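Local coordinates for TTHB210-like domain-containing protein (Thermus thermophilus, PDB 3VG8) that is of unknown function but is controlled by the sigma-E/anti-sigma-E regulatory system and assembles into a novel homodecamer, at the interface of chains A and B. Residues are numbered along the deposited sequence; one frame, centred on the assembly and turned at random. Chains: chain A/B, Hypothetical Protein TTHB210.

Contact 1: the interface of chains A and B. Residues chain A 79-82; chain B 59-61.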
ATOM      1  N   VAL A  79     -21.543  27.462  25.709  1.00 37.77           N
ATOM      2  CA  VAL A  79     -20.853  27.869  24.489  1.00 33.22           C
ATOM      3  C   VAL A  79     -21.004  29.378  24.272  1.00 33.98           C
ATOM      4  O   VAL A  79     -22.041  29.954  24.604  1.00 33.66           O
ATOM      5  CB  VAL A  79     -21.438  27.116  23.238  1.00 32.06           C
ATOM      6  CG1 VAL A  79     -21.107  27.863  21.958  1.00 35.51           C
ATOM      7  CG2 VAL A  79     -20.869  25.722  23.152  1.00 30.57           C
ATOM      8  N   ASN A  80     -19.960  30.018  23.739  1.00 33.03           N
ATOM      9  CA  ASN A  80     -20.017  31.443  23.412  1.00 32.51           C
ATOM     10  C   ASN A  80     -19.677  31.621  21.928  1.00 29.63           C
ATOM     11  O   ASN A  80     -18.931  30.840  21.341  1.00 30.17           O
ATOM     12  CB  ASN A  80     -19.004  32.291  24.208  1.00 34.43           C
ATOM     13  CG  ASN A  80     -19.274  32.321  25.702  1.00 36.18           C
ATOM     14  OD1 ASN A  80     -20.419  32.249  26.152  1.00 29.99           O
ATOM     15  ND2 ASN A  80     -18.202  32.454  26.481  1.00 29.25           N
HETATM   16  N   MSE A  81     -20.227  32.665  21.330  1.00 36.59           N
HETATM   17  CA  MSE A  81     -19.945  33.000  19.943  1.00 37.28           C
HETATM   18  C   MSE A  81     -20.013  34.505  19.924  1.00 37.10           C
HETATM   19  O   MSE A  81     -21.080  35.108  19.725  1.00 32.44           O
HETATM   20  CB  MSE A  81     -20.971  32.383  19.009  1.00 37.80           C
HETATM   21  CG  MSE A  81     -20.839  30.878  18.946  1.00 55.63           C
HETATM   22 SE   MSE A  81     -22.167  30.071  17.814  1.00 69.10          SE
HETATM   23  CE  MSE A  81     -23.494  29.695  19.189  1.00 62.07           C
ATOM     24  N   ILE A  82     -18.851  35.103  20.159  1.00 38.02           N
ATOM     25  CA  ILE A  82     -18.736  36.541  20.234  1.00 40.11           C
ATOM     26  C   ILE A  82     -17.786  37.098  19.195  1.00 36.27           C
ATOM     27  O   ILE A  82     -16.766  36.495  18.888  1.00 27.37           O
ATOM     28  CB  ILE A  82     -18.277  36.955  21.646  1.00 44.25           C
ATOM     29  CG1 ILE A  82     -17.016  36.188  22.040  1.00 45.73           C
ATOM     30  CG2 ILE A  82     -19.363  36.645  22.645  1.00 49.39           C
ATOM     31  CD1 ILE A  82     -15.716  36.762  21.465  1.00 48.27           C
TER
ATOM     32  N   LYS B  59     -23.809  39.034  19.926  1.00 41.31           N
ATOM     33  CA  LYS B  59     -23.051  38.307  20.936  1.00 43.59           C
ATOM     34  C   LYS B  59     -23.833  37.154  21.540  1.00 43.25           C
ATOM     35  O   LYS B  59     -24.818  37.377  22.246  1.00 44.55           O
ATOM     36  CB  LYS B  59     -22.632  39.243  22.071  1.00 46.68           C
ATOM     37  CG  LYS B  59     -21.688  40.355  21.677  1.00 52.09           C
ATOM     38  CD  LYS B  59     -21.194  41.085  22.930  1.00 63.29           C
ATOM     39  CE  LYS B  59     -20.529  40.113  23.909  1.00 68.17           C
ATOM     40  NZ  LYS B  59     -20.264  40.717  25.252  1.00 72.99           N
ATOM     41  N   TYR B  60     -23.407  35.926  21.259  1.00 36.38           N
ATOM     42  CA  TYR B  60     -24.073  34.766  21.830  1.00 38.72           C
ATOM     43  C   TYR B  60     -23.276  34.359  23.065  1.00 43.31           C
ATOM     44  O   TYR B  60     -22.148  33.884  22.957  1.00 45.23           O
ATOM     45  CB  TYR B  60     -24.099  33.610  20.847  1.00 33.92           C
ATOM     46  CG  TYR B  60     -24.995  33.810  19.659  1.00 32.93           C
ATOM     47  CD1 TYR B  60     -24.552  34.482  18.526  1.00 32.50           C
ATOM     48  CD2 TYR B  60     -26.284  33.271  19.644  1.00 35.31           C
ATOM     49  CE1 TYR B  60     -25.372  34.603  17.405  1.00 29.78           C
ATOM     50  CE2 TYR B  60     -27.101  33.390  18.544  1.00 29.30           C
ATOM     51  CZ  TYR B  60     -26.649  34.053  17.431  1.00 32.71           C
ATOM     52  OH  TYR B  60     -27.501  34.198  16.361  1.00 38.94           O
ATOM     53  N   VAL B  61     -23.859  34.559  24.237  1.00 45.36           N
ATOM     54  CA  VAL B  61     -23.182  34.237  25.480  1.00 46.97           C
ATOM     55  C   VAL B  61     -23.949  33.214  26.308  1.00 49.39           C
ATOM     56  O   VAL B  61     -25.185  33.225  26.351  1.00 45.66           O
ATOM     57  CB  VAL B  61     -22.980  35.518  26.317  1.00 51.49           C
ATOM     58  CG1 VAL B  61     -22.149  35.221  27.558  1.00 49.47           C
ATOM     59  CG2 VAL B  61     -22.311  36.573  25.458  1.00 47.94           C
TER
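Two copies of the TTHB210-like fold are joined here edge to edge by an intermolecular antiparallel beta bridge, which pairs A:Met81 in strand 78-83 with B:Tyr60 in the short strand 60-61. The protein forms a homodecamer, and this two-fold symmetric interface, in which the same pairing recurs with the chains exchanged, is probably one of its building contacts. Both hydrogen bonds of the bridge are backbone bonds: A:Met81 N donates to B:Tyr60 O over 2.8 Å, and B:Tyr60 N returns a bond of 2.9 Å to A:Met81 O. The first lies in the carbonyl plane of B:Tyr60, whereas the second donor stands above the plane of the A:Met81 carbonyl, 42° out of it. A:Met81 is an engineered selenomethionine (leucine in nature), and it takes part here through its main chain and CB. On one face of the paired strands the first side-chain carbons abut, A:Met81 CB at 3.8 Å from B:Tyr60 CB. The B:Tyr60 ring turns an edge to the same carbonyl that its own N-H binds, A:Met81 O lying in the ring plane and 3.7 Å from CD1. The opposite face is lined by A:Asn80, A:Ile82, B:Lys59 and B:Val61. With CG1 of A:Ile82 between the backbone N and the carbonyl carbon (chi1 52°), its other branch, CG2, faces chain B. That methyl meets the aliphatic B:Lys59 CE at 3.9 Å, the two side chains crossing at a slant, and B:Val61 CG2 at 4.1 Å. Nearby, the amide oxygen OD1 of A:Asn80 comes alongside B:Val61, 3.5 Å from its CA.

Contact 2: the interface of chains A and B. Residues chain A 76, 78-79, 81, 99; chain B 47, 63, 68, 99.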
ATOM      1  N   ILE A  76     -18.639  20.310  29.213  1.00 50.61           N
ATOM      2  CA  ILE A  76     -18.761  21.647  28.657  1.00 45.67           C
ATOM      3  C   ILE A  76     -19.918  22.353  29.350  1.00 43.27           C
ATOM      4  O   ILE A  76     -21.059  21.919  29.255  1.00 45.21           O
ATOM      5  CB  ILE A  76     -19.044  21.588  27.149  1.00 40.51           C
ATOM      6  CG1 ILE A  76     -17.907  20.859  26.448  1.00 45.00           C
ATOM      7  CG2 ILE A  76     -19.187  22.992  26.588  1.00 47.06           C
ATOM      8  CD1 ILE A  76     -18.110  20.702  24.957  1.00 55.02           C
ATOM      9  N   HIS A  78     -20.968  25.777  28.920  1.00 40.08           N
ATOM     10  CA  HIS A  78     -21.742  26.530  27.940  1.00 41.19           C
ATOM     11  C   HIS A  78     -20.901  26.889  26.721  1.00 37.10           C
ATOM     12  O   HIS A  78     -19.701  26.649  26.700  1.00 37.95           O
ATOM     13  CB  HIS A  78     -22.305  27.809  28.567  1.00 41.51           C
ATOM     14  CG  HIS A  78     -21.255  28.763  29.050  1.00 40.02           C
ATOM     15  ND1 HIS A  78     -20.540  28.559  30.209  1.00 41.78           N
ATOM     16  CD2 HIS A  78     -20.807  29.931  28.532  1.00 35.07           C
ATOM     17  CE1 HIS A  78     -19.698  29.561  30.388  1.00 38.88           C
ATOM     18  NE2 HIS A  78     -19.840  30.407  29.383  1.00 38.47           N
ATOM     19  N   VAL A  79     -21.543  27.462  25.709  1.00 37.77           N
ATOM     20  CA  VAL A  79     -20.853  27.869  24.489  1.00 33.22           C
ATOM     21  C   VAL A  79     -21.004  29.378  24.272  1.00 33.98           C
ATOM     22  O   VAL A  79     -22.041  29.954  24.604  1.00 33.66           O
ATOM     23  CB  VAL A  79     -21.438  27.116  23.238  1.00 32.06           C
ATOM     24  CG1 VAL A  79     -21.107  27.863  21.958  1.00 35.51           C
ATOM     25  CG2 VAL A  79     -20.869  25.722  23.152  1.00 30.57           C
HETATM   26  N   MSE A  81     -20.227  32.665  21.330  1.00 36.59           N
HETATM   27  CA  MSE A  81     -19.945  33.000  19.943  1.00 37.28           C
HETATM   28  C   MSE A  81     -20.013  34.505  19.924  1.00 37.10           C
HETATM   29  O   MSE A  81     -21.080  35.108  19.725  1.00 32.44           O
HETATM   30  CB  MSE A  81     -20.971  32.383  19.009  1.00 37.80           C
HETATM   31  CG  MSE A  81     -20.839  30.878  18.946  1.00 55.63           C
HETATM   32 SE   MSE A  81     -22.167  30.071  17.814  1.00 69.10          SE
HETATM   33  CE  MSE A  81     -23.494  29.695  19.189  1.00 62.07           C
ATOM     34  N   LEU A  99     -15.816  27.044  23.832  1.00 27.35           N
ATOM     35  CA  LEU A  99     -16.380  25.943  24.588  1.00 31.64           C
ATOM     36  C   LEU A  99     -15.861  26.247  26.007  1.00 30.83           C
ATOM     37  O   LEU A  99     -14.682  26.036  26.298  1.00 29.98           O
ATOM     38  CB  LEU A  99     -15.832  24.602  24.068  1.00 28.56           C
ATOM     39  CG  LEU A  99     -15.691  24.345  22.555  1.00 34.28           C
ATOM     40  CD1 LEU A  99     -15.264  22.883  22.323  1.00 21.41           C
ATOM     41  CD2 LEU A  99     -16.995  24.608  21.846  1.00 34.93           C
TER
ATOM     42  N   PHE B  47     -25.314  23.623  17.164  1.00 29.89           N
ATOM     43  CA  PHE B  47     -25.830  24.961  17.397  1.00 29.10           C
ATOM     44  C   PHE B  47     -26.055  25.579  16.036  1.00 32.82           C
ATOM     45  O   PHE B  47     -25.235  25.415  15.126  1.00 31.84           O
ATOM     46  CB  PHE B  47     -24.830  25.828  18.172  1.00 30.68           C
ATOM     47  CG  PHE B  47     -24.574  25.359  19.570  1.00 26.32           C
ATOM     48  CD1 PHE B  47     -23.607  24.419  19.835  1.00 28.88           C
ATOM     49  CD2 PHE B  47     -25.331  25.860  20.629  1.00 32.26           C
ATOM     50  CE1 PHE B  47     -23.386  23.972  21.147  1.00 35.50           C
ATOM     51  CE2 PHE B  47     -25.124  25.428  21.926  1.00 25.63           C
ATOM     52  CZ  PHE B  47     -24.150  24.480  22.189  1.00 24.20           C
ATOM     53  N   ILE B  63     -24.656  30.118  25.856  1.00 47.43           N
ATOM     54  CA  ILE B  63     -25.633  29.399  25.038  1.00 39.50           C
ATOM     55  C   ILE B  63     -25.643  27.904  25.335  1.00 37.52           C
ATOM     56  O   ILE B  63     -24.617  27.318  25.669  1.00 37.16           O
ATOM     57  CB  ILE B  63     -25.346  29.580  23.543  1.00 38.48           C
ATOM     58  CG1 ILE B  63     -25.150  31.066  23.240  1.00 45.62           C
ATOM     59  CG2 ILE B  63     -26.492  29.015  22.725  1.00 33.26           C
ATOM     60  CD1 ILE B  63     -26.304  31.943  23.678  1.00 44.46           C
ATOM     61  N   LEU B  68     -26.733  21.367  27.747  1.00 46.02           N
ATOM     62  CA  LEU B  68     -25.412  20.797  28.033  1.00 52.63           C
ATOM     63  C   LEU B  68     -25.327  20.258  29.465  1.00 59.04           C
ATOM     64  O   LEU B  68     -24.696  19.228  29.716  1.00 61.79           O
ATOM     65  CB  LEU B  68     -24.307  21.844  27.815  1.00 47.29           C
ATOM     66  CG  LEU B  68     -23.982  22.321  26.394  1.00 41.91           C
ATOM     67  CD1 LEU B  68     -23.061  23.530  26.477  1.00 45.07           C
ATOM     68  CD2 LEU B  68     -23.329  21.202  25.596  1.00 36.25           C
ATOM     69  N   LEU B  99     -20.444  20.094  17.903  1.00 24.96           N
ATOM     70  CA  LEU B  99     -19.494  19.550  18.877  1.00 28.20           C
ATOM     71  C   LEU B  99     -19.709  18.043  18.704  1.00 29.37           C
ATOM     72  O   LEU B  99     -20.742  17.512  19.083  1.00 25.02           O
ATOM     73  CB  LEU B  99     -19.859  19.990  20.295  1.00 23.67           C
ATOM     74  CG  LEU B  99     -20.183  21.485  20.490  1.00 31.99           C
ATOM     75  CD1 LEU B  99     -20.229  21.841  21.987  1.00 22.87           C
ATOM     76  CD2 LEU B  99     -19.134  22.321  19.798  1.00 21.52           C
TER
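A:Val79 and B:Phe47 pass each other in opposite directions in the apolar core of this TTHB210-like subunit interface, beside an antiparallel beta bridge between A:Val79 and B:Ile63. The valine touches the far end of the ring: CG2 is 3.6 Å from B:Phe47 CZ and also lies against CE1. CG1 of A:Val79 is anti to the backbone N (chi1 160°), which puts CG2 beside that N and against the phenyl group. Within chain B, B:Leu99 CD1 sits at the edge of the same ring, in its plane, and could help hold it in place. The two copies of Leu99 also run past each other in opposite senses and meet through their CD2 methyls at 3.7 Å, a self-contact in keeping with the two-fold relation of the chains. The other methyl of B:Leu99, CD1, reaches A:Ile76 CD1 at 3.8 Å. A:Ile76 uses its second branch on B:Leu68, CG2 standing 3.9 Å from CD1. From helix 65-69, B:Leu68 extends that same CD1 over the backbone of A:His78, 3.6 Å from its CA. Main-chain pairing next to these side chains sets the local register. A:Val79 N donates to a lone pair of B:Ile63 O at 3.1 Å, and B:Ile63 N donates to A:Val79 O at 2.9 Å, in the carbonyl plane.

The C-alpha centres of contact 1 and contact 2 lie about 8 Å apart, and both draw on A:Val79 and A:Met81 of strand 78-83. Along this strand the two bridges follow one another in antiparallel order, but chain A advances two residues while chain B advances three, so the B edge bulges between strands 60-61 and 63. Contact 1 contributes mainly backbone pairing, and contact 2 adds an apolar core that brings in strands 42-50 and 94-100 and the helix at B:Leu68. Together they probably set both register and face of the subunit pair; two-fold symmetry repeats the bridges with the chains exchanged, while the Leu99 pair is its own twin near the axis.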